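Local structure of Mll8374 protein (Mesorhizobium loti, 3B5E) at residues Y118-N123 and L141-V147; H37-E43 and A61-R65; V151-A157 and L182-A188; T161-A167 and E189-I195. The protein probably hydrolyses carboxylic ester bonds as a serine carboxylesterase of the alpha/beta-hydrolase fold. Where two conformers were deposited one is given. Numbering follows the deposited sequence.

Interaction 1: Y118-N123 and L141-V147; sequences YSNGAN and LLRPMPV. With EDO (1,2-ethanediol), chain I.
Ser119 sits in a strained backbone conformation (phi/psi 59/-118) at the turn where a strand gives way to a helix, at the N-cap position. Just before it, Tyr118 is extended and forms a parallel bridge with Leu142 (CA-CA 4.7 Å); just after it, residues 120-123 are helical. Ser119 N donates to Leu142 O (2.8 Å, 167°), and Tyr118 CA lies 3.6 Å from the same oxygen. The facing segment leaves its strand at Leu142, takes positive phi at Arg143 (53/52) and runs on extended through Pro146. Ala122 points toward it, its CB 4.0 Å from Leu141 CB and 3.9 Å from Pro144 CB. Asn123, chi1 m, accepts from Met145 N (a selenomethionine) through OD1 at 3.0 Å, while its CB rests 3.6 Å from Val147 CG1. An ethanediol, probably from the crystallisation liquor, bridges the segments: its O2 receives Asn123 ND2 (3.0 Å) and donates to Arg143 O (2.7 Å). Tyr118, chi1 t, sends OH to His199 O, and Arg143 NE reaches Gly198 O. Ser119 OG hydrogen-bonds His199 NE2, consistent with a Ser-His-Asp triad. With Gly117 and Gly121 flanking Ser119, the geometry fits the nucleophile elbow of alpha/beta-hydrolases.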
# COMPACT_ATOMS: atom_id res chain seq x y z
N TYR A 118 -3.11 3.59 -0.45
CA TYR A 118 -4.39 4.27 -0.34
C TYR A 118 -5.40 3.68 -1.31
O TYR A 118 -5.17 3.68 -2.54
CB TYR A 118 -4.21 5.75 -0.61
CG TYR A 118 -5.51 6.55 -0.68
CD1 TYR A 118 -6.52 6.39 0.26
CD2 TYR A 118 -5.69 7.50 -1.70
CE1 TYR A 118 -7.68 7.13 0.19
CE2 TYR A 118 -6.84 8.23 -1.78
CZ TYR A 118 -7.86 8.03 -0.85
OH TYR A 118 -9.00 8.79 -0.92
N SER A 119 -6.49 3.18 -0.73
CA SER A 119 -7.66 2.72 -1.46
C SER A 119 -7.26 1.59 -2.45
O SER A 119 -6.81 0.55 -1.99
CB SER A 119 -8.36 3.93 -2.09
OG SER A 119 -9.71 3.63 -2.38
N ASN A 120 -7.43 1.78 -3.76
CA ASN A 120 -6.96 0.80 -4.75
C ASN A 120 -5.51 0.36 -4.46
O ASN A 120 -5.19 -0.81 -4.51
CB ASN A 120 -7.10 1.40 -6.14
CG ASN A 120 -6.75 0.42 -7.26
OD1 ASN A 120 -6.05 0.80 -8.18
ND2 ASN A 120 -7.23 -0.82 -7.19
N GLY A 121 -4.63 1.31 -4.10
CA GLY A 121 -3.25 0.96 -3.75
C GLY A 121 -3.12 0.10 -2.50
O GLY A 121 -2.25 -0.77 -2.44
N ALA A 122 -3.97 0.36 -1.50
CA ALA A 122 -4.05 -0.48 -0.27
C ALA A 122 -4.47 -1.89 -0.66
O ALA A 122 -4.01 -2.85 -0.05
CB ALA A 122 -5.03 0.10 0.77
N ASN A 123 -5.34 -2.00 -1.66
CA ASN A 123 -5.89 -3.29 -2.03
C ASN A 123 -4.89 -4.11 -2.86
O ASN A 123 -4.93 -5.32 -2.86
CB ASN A 123 -7.26 -3.12 -2.70
CG ASN A 123 -8.23 -2.33 -1.81
OD1 ASN A 123 -8.15 -2.42 -0.58
ND2 ASN A 123 -9.11 -1.53 -2.43
N LEU A 141 -2.71 0.37 5.49
CA LEU A 141 -3.76 0.27 4.50
C LEU A 141 -4.80 1.36 4.79
O LEU A 141 -5.56 1.26 5.76
CB LEU A 141 -4.44 -1.11 4.56
CG LEU A 141 -3.54 -2.36 4.45
CD1 LEU A 141 -4.37 -3.63 4.51
CD2 LEU A 141 -2.67 -2.38 3.20
N LEU A 142 -4.84 2.37 3.94
CA LEU A 142 -5.72 3.52 4.15
C LEU A 142 -6.97 3.34 3.28
O LEU A 142 -6.85 3.24 2.05
CB LEU A 142 -5.01 4.82 3.82
CG LEU A 142 -3.70 5.08 4.56
CD1 LEU A 142 -3.15 6.47 4.19
CD2 LEU A 142 -3.86 4.89 6.07
N ARG A 143 -8.13 3.28 3.93
CA ARG A 143 -9.43 3.06 3.27
C ARG A 143 -9.48 1.82 2.35
O ARG A 143 -9.88 1.92 1.20
CB ARG A 143 -9.89 4.29 2.51
CG ARG A 143 -9.66 5.62 3.21
CD ARG A 143 -10.49 5.78 4.48
NE ARG A 143 -10.25 7.13 4.96
CZ ARG A 143 -9.20 7.50 5.68
NH1 ARG A 143 -8.31 6.62 6.13
NH2 ARG A 143 -9.04 8.77 5.99
N PRO A 144 -9.08 0.62 2.87
CA PRO A 144 -9.05 -0.59 2.08
C PRO A 144 -10.38 -1.36 2.12
O PRO A 144 -11.28 -1.02 2.87
CB PRO A 144 -8.00 -1.42 2.81
CG PRO A 144 -8.27 -1.03 4.28
CD PRO A 144 -8.60 0.39 4.25
N MSE A 145 -10.48 -2.39 1.29
CA MSE A 145 -11.58 -3.33 1.28
C MSE A 145 -11.07 -4.66 0.77
O MSE A 145 -10.02 -4.70 0.15
CB MSE A 145 -12.75 -2.82 0.41
CG MSE A 145 -12.49 -2.79 -1.08
SE MSE A 145 -14.07 -2.31 -2.07
CE MSE A 145 -15.17 -3.90 -1.73
N PRO A 146 -11.78 -5.77 1.05
CA PRO A 146 -11.45 -7.03 0.39
C PRO A 146 -11.75 -6.96 -1.10
O PRO A 146 -12.76 -6.37 -1.50
CB PRO A 146 -12.37 -8.07 1.08
CG PRO A 146 -12.86 -7.38 2.35
CD PRO A 146 -12.92 -5.93 1.98
N VAL A 147 -10.84 -7.51 -1.89
CA VAL A 147 -10.92 -7.48 -3.37
C VAL A 147 -10.74 -8.85 -4.04
O VAL A 147 -11.08 -9.00 -5.21
CB VAL A 147 -9.91 -6.48 -4.00
CG1 VAL A 147 -10.17 -5.06 -3.48
CG2 VAL A 147 -8.42 -6.87 -3.73
C1 EDO I . -11.66 0.69 -3.15
O1 EDO I . -10.59 1.36 -3.78
C2 EDO I . -11.73 1.09 -1.68
O2 EDO I . -10.81 0.38 -0.83

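Interaction 2: H37-E43 and A61-R65; sequences HGSGVDE and AARGR. With EDO (1,2-ethanediol), chain K; SO4 (sulfate ion), chain C.
With chi1 p and chi2 76°, His37 has both ring nitrogens satisfied: ND1 donates to Gly38 O (2.7 Å, 176°), leaving NE2 to accept from Gly64 N (3.1 Å, 175°). Ala62 O takes a proton from water 1 (2.6 Å), which accepts weakly from His37 N at 3.0 Å; His37 O accepts from Trp74 NE1. Residues 38-41 form a type II beta turn, with Gly40 at phi/psi 88/2, and the loop then brings Glu43 CA within 5.0 Å of Arg63 CA. Glu43, chi1 p, makes a salt bridge to Arg63: OE1 receives NE at 2.8 Å and NH2 at 3.0 Å, and OE2 receives NH2 weakly at 3.4 Å. Arg63 NH1 and NH2 make weak bonds to ethanediol O1 (3.5 and 3.4 Å). Glu43 OE2 has a further charged partner in Arg21, and Asp42 OD1 is taken by Thr44. Ser39 OG donates to sulfate O2 (2.7 Å). The His-Gly loop lies beside the presumed nucleophile elbow, as in alpha/beta-hydrolases, where it commonly contributes to the oxyanion hole. The contact joins this loop, between strand 32-36 and helix 47-53, to the end of neighbouring strand 58-62, with Phe72 of strand 71-73 against His37, Asp42 and Arg63.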
# COMPACT_ATOMS: atom_id res chain seq x y z
N HIS A 37 -0.47 4.73 -4.60
CA HIS A 37 -1.53 5.72 -4.75
C HIS A 37 -2.94 5.16 -4.98
O HIS A 37 -3.12 4.03 -5.39
CB HIS A 37 -1.12 6.68 -5.90
CG HIS A 37 -1.03 6.02 -7.24
ND1 HIS A 37 -2.15 5.69 -7.99
CD2 HIS A 37 0.04 5.58 -7.96
CE1 HIS A 37 -1.77 5.08 -9.10
NE2 HIS A 37 -0.45 5.01 -9.12
N GLY A 38 -3.95 6.01 -4.75
CA GLY A 38 -5.32 5.71 -5.11
C GLY A 38 -5.54 5.75 -6.61
O GLY A 38 -4.72 6.28 -7.37
N SER A 39 -6.66 5.20 -7.03
CA SER A 39 -6.99 5.13 -8.46
C SER A 39 -7.27 6.51 -9.03
O SER A 39 -7.83 7.38 -8.34
CB SER A 39 -8.17 4.21 -8.71
OG SER A 39 -9.38 4.86 -8.39
N GLY A 40 -6.86 6.72 -10.28
CA GLY A 40 -7.12 7.96 -10.98
C GLY A 40 -6.11 9.06 -10.79
O GLY A 40 -6.27 10.11 -11.37
N VAL A 41 -5.04 8.79 -10.04
CA VAL A 41 -3.99 9.78 -9.75
C VAL A 41 -2.62 9.12 -10.01
O VAL A 41 -2.57 8.02 -10.57
CB VAL A 41 -4.14 10.34 -8.30
CG1 VAL A 41 -5.47 11.09 -8.19
CG2 VAL A 41 -4.07 9.22 -7.26
N ASP A 42 -1.54 9.77 -9.62
CA ASP A 42 -0.21 9.20 -9.88
C ASP A 42 0.66 9.08 -8.62
O ASP A 42 0.21 9.31 -7.49
CB ASP A 42 0.48 10.00 -11.01
CG ASP A 42 0.92 11.39 -10.58
OD1 ASP A 42 1.04 11.69 -9.38
OD2 ASP A 42 1.15 12.22 -11.47
N GLU A 43 1.91 8.68 -8.84
CA GLU A 43 2.87 8.39 -7.79
C GLU A 43 3.31 9.58 -6.96
O GLU A 43 3.94 9.40 -5.93
CB GLU A 43 4.09 7.71 -8.41
CG GLU A 43 5.09 8.64 -9.08
CD GLU A 43 4.59 9.31 -10.37
OE1 GLU A 43 3.64 8.81 -10.99
OE2 GLU A 43 5.20 10.33 -10.77
N ALA A 61 8.05 5.73 -4.60
CA ALA A 61 6.73 6.20 -5.01
C ALA A 61 6.44 5.57 -6.38
O ALA A 61 6.86 6.08 -7.41
CB ALA A 61 6.72 7.70 -5.08
N ALA A 62 5.69 4.45 -6.35
CA ALA A 62 5.42 3.63 -7.52
C ALA A 62 4.14 4.06 -8.24
O ALA A 62 3.18 4.56 -7.62
CB ALA A 62 5.35 2.18 -7.11
N ARG A 63 4.12 3.82 -9.54
CA ARG A 63 2.95 4.15 -10.38
C ARG A 63 2.28 2.90 -10.90
O ARG A 63 2.94 2.00 -11.40
CB ARG A 63 3.39 5.02 -11.56
CG ARG A 63 2.24 5.53 -12.46
CD ARG A 63 2.71 6.21 -13.71
NE ARG A 63 3.21 7.55 -13.40
CZ ARG A 63 3.52 8.47 -14.30
NH1 ARG A 63 3.43 8.22 -15.59
NH2 ARG A 63 3.92 9.66 -13.89
N GLY A 64 0.95 2.86 -10.81
CA GLY A 64 0.15 1.80 -11.42
C GLY A 64 0.31 1.70 -12.93
O GLY A 64 0.67 2.67 -13.61
N ARG A 65 0.10 0.51 -13.47
CA ARG A 65 0.36 0.27 -14.89
C ARG A 65 -0.85 0.43 -15.79
O ARG A 65 -0.73 0.36 -17.01
CB ARG A 65 0.95 -1.11 -15.07
CG ARG A 65 2.20 -1.26 -14.27
CD ARG A 65 3.07 -2.37 -14.76
NE ARG A 65 2.37 -3.66 -14.85
CZ ARG A 65 2.97 -4.81 -15.15
NH1 ARG A 65 4.27 -4.86 -15.39
NH2 ARG A 65 2.26 -5.92 -15.21
C1 EDO K . 4.33 10.64 -18.04
O1 EDO K . 4.39 11.36 -16.80
C2 EDO K . 2.99 10.92 -18.70
O2 EDO K . 2.06 9.85 -18.46
S SO4 C . -11.24 1.85 -6.98
O1 SO4 C . -10.33 0.74 -6.88
O2 SO4 C . -11.01 2.69 -8.14
O3 SO4 C . -11.05 2.73 -5.90
O4 SO4 C . -12.60 1.35 -7.10
O HOH W 1 2.29 5.67 -5.41

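Interaction 3: V151-A157 and L182-A188; sequences VPATDLA and LLSRHGA. With EDO (1,2-ethanediol), chain G.
This is a loop-to-helix-end contact at the periphery of the fold, about 17 Å between its centre and that of the chain, where residues 151-157 wrap around the C-terminal end of helix 176-185. The helix closes in a Schellman motif: Gly187 has positive phi (105/5), Gly187 N bonds Ser184 O (2.8 Å) and Ala188 N bonds Leu183 O (3.0 Å). His186, chi1 m, points toward the loop, and ND1 donates to Thr154 O (2.8 Å, 157°). Its backbone O accepts from Leu156 N (2.7 Å, 169°), so one residue is held by both ring and main chain. His186 NE2 hydrogen-bonds O1 of an ethanediol (2.6 Å). An Asx turn, Ala157 N to Asp155 OD1 (2.8 Å), follows; Ala157 CA lies 3.4 Å from Gly187 O. Leu156 (chi1 m, chi2 t) inserts CD1 3.9 Å from Leu183 CD2, its CB 4.0 Å from Ala188 CB, while Val151 CG2 meets Leu182 CD1 at 4.2 Å. Thr154 OG1 hydrogen-bonds Leu130 O of helix 120-131, where Leu156 also packs; Leu183 meets strand 160-166.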
# COMPACT_ATOMS: atom_id res chain seq x y z
N VAL A 151 -9.01 -16.63 -1.69
CA VAL A 151 -7.81 -16.30 -0.94
C VAL A 151 -7.10 -17.60 -0.67
O VAL A 151 -7.71 -18.54 -0.20
CB VAL A 151 -8.17 -15.59 0.39
CG1 VAL A 151 -6.93 -15.11 1.08
CG2 VAL A 151 -9.13 -14.42 0.13
N PRO A 152 -5.80 -17.68 -0.99
CA PRO A 152 -5.09 -18.89 -0.61
C PRO A 152 -4.91 -18.97 0.91
O PRO A 152 -5.09 -17.97 1.59
CB PRO A 152 -3.74 -18.76 -1.30
CG PRO A 152 -3.76 -17.48 -2.01
CD PRO A 152 -4.92 -16.70 -1.63
N ALA A 153 -4.50 -20.14 1.42
CA ALA A 153 -4.33 -20.37 2.85
C ALA A 153 -3.00 -19.81 3.30
O ALA A 153 -2.18 -20.53 3.85
CB ALA A 153 -4.37 -21.86 3.16
N THR A 154 -2.78 -18.54 3.05
CA THR A 154 -1.49 -17.91 3.32
C THR A 154 -1.34 -17.58 4.79
O THR A 154 -2.25 -17.05 5.41
CB THR A 154 -1.35 -16.61 2.48
OG1 THR A 154 -1.46 -16.96 1.10
CG2 THR A 154 -0.01 -15.96 2.71
N ASP A 155 -0.17 -17.90 5.34
CA ASP A 155 0.11 -17.64 6.74
C ASP A 155 0.78 -16.29 6.85
O ASP A 155 1.91 -16.13 6.40
CB ASP A 155 1.01 -18.74 7.31
CG ASP A 155 1.28 -18.58 8.81
OD1 ASP A 155 0.83 -17.58 9.41
OD2 ASP A 155 1.93 -19.48 9.39
N LEU A 156 0.09 -15.33 7.47
CA LEU A 156 0.60 -13.96 7.61
C LEU A 156 1.21 -13.74 9.00
O LEU A 156 1.42 -12.59 9.43
CB LEU A 156 -0.54 -12.95 7.38
CG LEU A 156 -1.27 -13.00 6.03
CD1 LEU A 156 -2.40 -11.97 6.01
CD2 LEU A 156 -0.36 -12.80 4.83
N ALA A 157 1.46 -14.82 9.73
CA ALA A 157 2.02 -14.72 11.07
C ALA A 157 3.23 -13.83 11.01
O ALA A 157 4.08 -13.97 10.14
CB ALA A 157 2.39 -16.10 11.61
N LEU A 182 -10.55 -11.22 7.95
CA LEU A 182 -9.74 -11.98 6.99
C LEU A 182 -8.25 -11.99 7.36
O LEU A 182 -7.63 -13.04 7.42
CB LEU A 182 -9.92 -11.39 5.59
CG LEU A 182 -9.17 -12.06 4.44
CD1 LEU A 182 -9.75 -13.41 4.17
CD2 LEU A 182 -9.22 -11.15 3.20
N LEU A 183 -7.67 -10.81 7.58
CA LEU A 183 -6.24 -10.70 7.82
C LEU A 183 -5.89 -11.33 9.18
O LEU A 183 -4.89 -12.03 9.29
CB LEU A 183 -5.77 -9.26 7.71
CG LEU A 183 -5.94 -8.60 6.32
CD1 LEU A 183 -5.53 -7.10 6.34
CD2 LEU A 183 -5.16 -9.34 5.23
N SER A 184 -6.74 -11.09 10.18
CA SER A 184 -6.62 -11.70 11.50
C SER A 184 -6.62 -13.22 11.40
O SER A 184 -5.72 -13.88 11.92
CB SER A 184 -7.76 -11.25 12.43
OG SER A 184 -7.51 -11.69 13.76
N ARG A 185 -7.61 -13.77 10.71
CA ARG A 185 -7.72 -15.22 10.55
C ARG A 185 -6.48 -15.83 9.92
O ARG A 185 -6.10 -16.95 10.27
CB ARG A 185 -8.94 -15.63 9.72
CG ARG A 185 -10.26 -15.52 10.46
CD ARG A 185 -11.43 -15.83 9.55
NE ARG A 185 -11.26 -17.11 8.85
N HIS A 186 -5.82 -15.09 9.03
CA HIS A 186 -4.62 -15.59 8.37
C HIS A 186 -3.36 -15.38 9.19
O HIS A 186 -2.27 -15.77 8.79
CB HIS A 186 -4.49 -14.97 6.99
CG HIS A 186 -5.39 -15.59 5.99
ND1 HIS A 186 -4.97 -16.56 5.11
CD2 HIS A 186 -6.72 -15.42 5.76
CE1 HIS A 186 -5.99 -16.95 4.37
NE2 HIS A 186 -7.06 -16.27 4.74
N GLY A 187 -3.52 -14.73 10.33
CA GLY A 187 -2.46 -14.64 11.31
C GLY A 187 -1.76 -13.31 11.40
O GLY A 187 -0.81 -13.20 12.16
N ALA A 188 -2.21 -12.30 10.65
CA ALA A 188 -1.63 -10.96 10.74
C ALA A 188 -1.98 -10.33 12.09
O ALA A 188 -3.02 -10.61 12.68
CB ALA A 188 -2.13 -10.09 9.60
C1 EDO G . -10.34 -17.57 4.53
O1 EDO G . -9.43 -16.83 3.71
C2 EDO G . -11.09 -16.59 5.39
O2 EDO G . -10.34 -16.47 6.59

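Interaction 4: T161-A167 and E189-I195; sequences TLIIAGA and EVDARII
Two parallel strands run side by side in one-to-one register, Thr161 opposite Val190 through Gly166 opposite Ile195, with axes 4.6 Å apart at closest approach and 16° between their directions. Both are extended throughout. Hydrogen bonds alternate in direction, from Thr161 N to Glu189 O (2.9 Å) and Asp191 N to Thr161 O (2.8 Å) up to Ile195 N to Ala165 O (3.0 Å) and Ala167 N to Ile195 O (2.7 Å). CA-CA separation is smallest at Ile163-Ala192, 4.5 Å, where a branched side chain stands beside a short one: the CB atoms are 4.0 Å apart, and Ile163 CD1 (chi1 m, chi2 t) swings back to Val190 CG1 at 4.0 Å. Further along this face the sizes reverse, the small Ala165 lying beside Ile194, whose CG2 also meets Ala167 CB at 3.7 Å. On the face of Leu162 and Ile164, Ile164 CG2 meets Ile195 CG1 (3.8 Å) next to Gly166, which adds no side chain. Leu162 CD1 lies 4.0 Å from Asp191 CG and 4.2 Å from Arg193 CG, beside the salt bridge from Arg193 NE to Asp191 OD1 (2.8 Å). Strand 189-195 is the outermost strand at this end of the main sheet and 160-166 its inner neighbour, both in one beta-alpha-beta unit: helix 176-185 covers the Ile163 face, helix 203-214 the Leu162 face, and strand 138-142 flanks strand 160-166 on its other side.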
# COMPACT_ATOMS: atom_id res chain seq x y z
N THR A 161 -0.18 -5.20 10.35
CA THR A 161 -0.98 -4.44 9.42
C THR A 161 -1.76 -3.38 10.18
O THR A 161 -2.40 -3.68 11.20
CB THR A 161 -1.96 -5.35 8.69
OG1 THR A 161 -1.27 -6.55 8.27
CG2 THR A 161 -2.54 -4.63 7.48
N LEU A 162 -1.67 -2.13 9.72
CA LEU A 162 -2.49 -1.05 10.19
C LEU A 162 -3.57 -0.81 9.11
O LEU A 162 -3.26 -0.80 7.92
CB LEU A 162 -1.64 0.22 10.39
CG LEU A 162 -2.38 1.51 10.64
CD1 LEU A 162 -3.04 1.58 12.05
CD2 LEU A 162 -1.40 2.67 10.42
N ILE A 163 -4.83 -0.64 9.55
CA ILE A 163 -5.96 -0.27 8.70
C ILE A 163 -6.56 1.01 9.25
O ILE A 163 -6.77 1.13 10.50
CB ILE A 163 -7.04 -1.40 8.66
CG1 ILE A 163 -6.49 -2.64 7.95
CG2 ILE A 163 -8.35 -0.88 8.03
CD1 ILE A 163 -7.34 -3.89 8.16
N ILE A 164 -6.77 2.01 8.39
CA ILE A 164 -7.49 3.20 8.80
C ILE A 164 -8.72 3.41 7.93
O ILE A 164 -8.60 3.65 6.72
CB ILE A 164 -6.65 4.46 8.74
CG1 ILE A 164 -5.30 4.24 9.43
CG2 ILE A 164 -7.44 5.66 9.38
CD1 ILE A 164 -4.47 5.51 9.55
N ALA A 165 -9.88 3.24 8.56
CA ALA A 165 -11.19 3.39 7.97
C ALA A 165 -11.71 4.77 8.26
O ALA A 165 -11.45 5.37 9.31
CB ALA A 165 -12.18 2.36 8.54
N GLY A 166 -12.54 5.27 7.34
CA GLY A 166 -13.17 6.54 7.58
C GLY A 166 -14.62 6.37 8.04
O GLY A 166 -15.40 5.74 7.36
N ALA A 167 -14.99 6.98 9.16
CA ALA A 167 -16.40 6.89 9.69
C ALA A 167 -17.39 7.46 8.69
O ALA A 167 -18.53 7.00 8.60
CB ALA A 167 -16.54 7.70 11.04
N GLU A 189 -1.09 -9.48 12.58
CA GLU A 189 -1.38 -8.66 13.75
C GLU A 189 -1.99 -7.35 13.26
O GLU A 189 -1.31 -6.46 12.75
CB GLU A 189 -0.10 -8.42 14.54
CG GLU A 189 -0.20 -7.36 15.61
CD GLU A 189 1.07 -7.24 16.44
OE1 GLU A 189 1.90 -8.19 16.40
OE2 GLU A 189 1.25 -6.20 17.13
N VAL A 190 -3.30 -7.23 13.43
CA VAL A 190 -4.06 -6.13 12.84
C VAL A 190 -4.28 -5.03 13.89
O VAL A 190 -4.65 -5.30 15.02
CB VAL A 190 -5.44 -6.62 12.30
CG1 VAL A 190 -6.21 -5.47 11.63
CG2 VAL A 190 -5.28 -7.83 11.32
N ASP A 191 -4.02 -3.79 13.49
CA ASP A 191 -4.38 -2.64 14.27
C ASP A 191 -5.28 -1.81 13.37
O ASP A 191 -4.80 -1.19 12.45
CB ASP A 191 -3.13 -1.84 14.58
CG ASP A 191 -3.40 -0.64 15.41
OD1 ASP A 191 -4.58 -0.30 15.61
OD2 ASP A 191 -2.41 -0.02 15.86
N ALA A 192 -6.59 -1.85 13.63
CA ALA A 192 -7.58 -1.16 12.80
C ALA A 192 -8.26 -0.01 13.55
O ALA A 192 -8.67 -0.16 14.73
CB ALA A 192 -8.63 -2.15 12.28
N ARG A 193 -8.28 1.15 12.89
CA ARG A 193 -8.82 2.41 13.42
C ARG A 193 -9.97 2.88 12.56
O ARG A 193 -10.01 2.63 11.35
CB ARG A 193 -7.77 3.55 13.42
CG ARG A 193 -6.44 3.18 13.98
CD ARG A 193 -6.50 2.79 15.43
NE ARG A 193 -5.19 2.40 15.91
CZ ARG A 193 -4.29 3.25 16.39
NH1 ARG A 193 -4.57 4.53 16.56
NH2 ARG A 193 -3.10 2.80 16.76
N ILE A 194 -10.91 3.58 13.20
CA ILE A 194 -11.94 4.36 12.51
C ILE A 194 -11.74 5.79 12.95
O ILE A 194 -11.72 6.04 14.16
CB ILE A 194 -13.38 3.94 12.87
CG1 ILE A 194 -13.68 2.48 12.52
CG2 ILE A 194 -14.40 4.87 12.16
CD1 ILE A 194 -14.94 1.87 13.24
N ILE A 195 -11.60 6.72 11.99
CA ILE A 195 -11.40 8.14 12.28
C ILE A 195 -12.60 8.88 11.71
O ILE A 195 -13.37 8.29 10.95
CB ILE A 195 -10.01 8.67 11.76
CG1 ILE A 195 -9.82 8.53 10.23
CG2 ILE A 195 -8.84 7.99 12.51
CD1 ILE A 195 -8.60 9.39 9.64

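Overall arrangement
From the N terminus, interaction 2 closes first, bringing the loop after strand 32-36 back to the end of strand 58-62. Interaction 1 follows in series, joining the start of helix 120-131 to the end of strand 138-142; the two touch where Tyr118 and Asn120 pack on Gly38 and Ser39. Interactions 3 and 4 then cross, their segments alternating along the chain, so helix 176-185 is tied to strands 160-166 and 189-195, with Leu183 against Thr161 and Val190. Backbone hydrogen bonds from Leu141 to Leu162 and from Arg143 to Ile164 link interaction 1 to interaction 4. Interactions 1, 2 and 4 share the central sheet; interactions 2 and 3 lie on opposite sides of the chain's centre.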